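Local coordinates for substrate-binding protein (Synechococcus sp., PDB 6WPN), which probably binds sugars, most likely oligosaccharides, as the solute-binding component of a bacterial uptake system, at residues A[105-110]-A[313-318]. Sequence-based numbering, arbitrary orientation.
Sequences TDLTAL and EAVELA
V315 rests CG2 against both L107 and L110, packing helix 311-321 against a loop in an alpha/beta lobe of this periplasmic-binding-protein fold. The loop follows helix 92-99 and makes a helix-like turn at 107-110. Both leucines point toward the helix, and the contact is wholly apolar. L110 comes to the valine in two places. Its CB lies 4.0 Å from V315 CG2; CG then swings further off, and the branch CD1 returns to within 3.9 Å of that methyl, whereas CD2 is directed away from the helix. The two side chains cross at a slant. L107 approaches differently, running past V315 in the opposite sense and presenting CD2, 3.9 Å from V315 CG2. V315 holds CG1 anti to the backbone N (chi1 171°), an arrangement that puts CG2 anti to the carbonyl carbon and sends it to the leucines.

L107 is buried and also touches V304 and I137, while L110 is exposed. On the helix, A314 and L317 rest on V87 of strand 87-90, so the same helix covers part of the sheet as well as the loop. D106 ties the start of the turn together: OD1 accepts the T108 hydroxyl OG1 at 3.1 Å on its syn side, 26° from the carboxylate plane, a weak bond from T108 N, and a third bond from Q134 N. A weak bond of 2.8 Å from L110 N to L107 O spans the turn. L107 CD2 and L110 CD1 meet V315 CG2 from directions roughly 94° apart.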
# COMPACT_ATOMS: atom_id res chain seq x y z
N THR A 105 -7.58 -21.63 -1.64
CA THR A 105 -7.18 -22.81 -2.38
C THR A 105 -5.68 -22.79 -2.63
O THR A 105 -5.11 -21.76 -3.00
CB THR A 105 -7.92 -22.88 -3.72
OG1 THR A 105 -9.33 -22.90 -3.49
CG2 THR A 105 -7.52 -24.13 -4.49
N ASP A 106 -5.04 -23.93 -2.41
CA ASP A 106 -3.66 -24.09 -2.86
C ASP A 106 -3.66 -24.20 -4.38
O ASP A 106 -4.08 -25.22 -4.93
CB ASP A 106 -3.02 -25.31 -2.21
CG ASP A 106 -1.52 -25.36 -2.40
OD1 ASP A 106 -0.98 -24.53 -3.16
OD2 ASP A 106 -0.87 -26.22 -1.77
N LEU A 107 -3.22 -23.14 -5.05
CA LEU A 107 -3.31 -23.06 -6.50
C LEU A 107 -2.28 -23.94 -7.19
O LEU A 107 -2.45 -24.25 -8.38
CB LEU A 107 -3.15 -21.61 -6.95
CG LEU A 107 -4.07 -20.60 -6.24
CD1 LEU A 107 -3.75 -19.19 -6.67
CD2 LEU A 107 -5.53 -20.93 -6.50
N THR A 108 -1.22 -24.35 -6.49
CA THR A 108 -0.17 -25.17 -7.10
C THR A 108 -0.74 -26.39 -7.81
O THR A 108 -0.23 -26.80 -8.86
CB THR A 108 0.84 -25.60 -6.03
OG1 THR A 108 1.31 -24.44 -5.32
CG2 THR A 108 2.03 -26.30 -6.67
N ALA A 109 -1.82 -26.97 -7.27
CA ALA A 109 -2.42 -28.14 -7.91
C ALA A 109 -3.07 -27.78 -9.24
O ALA A 109 -3.05 -28.58 -10.19
CB ALA A 109 -3.44 -28.78 -6.97
N LEU A 110 -3.65 -26.58 -9.34
CA LEU A 110 -4.37 -26.18 -10.54
C LEU A 110 -3.55 -25.30 -11.48
O LEU A 110 -3.94 -25.13 -12.64
CB LEU A 110 -5.66 -25.44 -10.17
CG LEU A 110 -6.76 -26.26 -9.49
CD1 LEU A 110 -7.94 -25.36 -9.17
CD2 LEU A 110 -7.19 -27.43 -10.36
N GLU A 313 -11.84 -22.80 -13.24
CA GLU A 313 -12.19 -21.60 -13.99
C GLU A 313 -11.71 -20.35 -13.26
O GLU A 313 -11.32 -19.37 -13.90
CB GLU A 313 -13.70 -21.53 -14.21
CG GLU A 313 -14.23 -22.52 -15.25
CD GLU A 313 -14.01 -22.06 -16.69
OE1 GLU A 313 -14.33 -22.85 -17.60
OE2 GLU A 313 -13.54 -20.92 -16.90
N ALA A 314 -11.75 -20.37 -11.93
CA ALA A 314 -11.27 -19.22 -11.16
C ALA A 314 -9.78 -18.99 -11.38
O ALA A 314 -9.34 -17.85 -11.50
CB ALA A 314 -11.57 -19.43 -9.67
N VAL A 315 -9.00 -20.07 -11.43
CA VAL A 315 -7.57 -19.94 -11.71
C VAL A 315 -7.36 -19.39 -13.11
O VAL A 315 -6.48 -18.55 -13.34
CB VAL A 315 -6.86 -21.29 -11.50
CG1 VAL A 315 -5.42 -21.21 -12.00
CG2 VAL A 315 -6.90 -21.68 -10.03
N GLU A 316 -8.16 -19.85 -14.08
CA GLU A 316 -8.04 -19.32 -15.43
C GLU A 316 -8.34 -17.83 -15.48
O GLU A 316 -7.66 -17.08 -16.19
CB GLU A 316 -8.97 -20.09 -16.38
CG GLU A 316 -8.62 -21.55 -16.57
CD GLU A 316 -8.97 -22.07 -17.95
OE1 GLU A 316 -8.04 -22.21 -18.78
OE2 GLU A 316 -10.17 -22.31 -18.22
N LEU A 317 -9.35 -17.38 -14.73
CA LEU A 317 -9.67 -15.96 -14.70
C LEU A 317 -8.55 -15.16 -14.06
O LEU A 317 -8.15 -14.11 -14.58
CB LEU A 317 -10.99 -15.72 -13.98
CG LEU A 317 -11.37 -14.26 -13.70
CD1 LEU A 317 -11.51 -13.48 -15.01
CD2 LEU A 317 -12.65 -14.19 -12.89
N ALA A 318 -8.01 -15.64 -12.94
CA ALA A 318 -6.91 -14.93 -12.28
C ALA A 318 -5.69 -14.88 -13.18
O ALA A 318 -4.96 -13.88 -13.18
CB ALA A 318 -6.58 -15.60 -10.95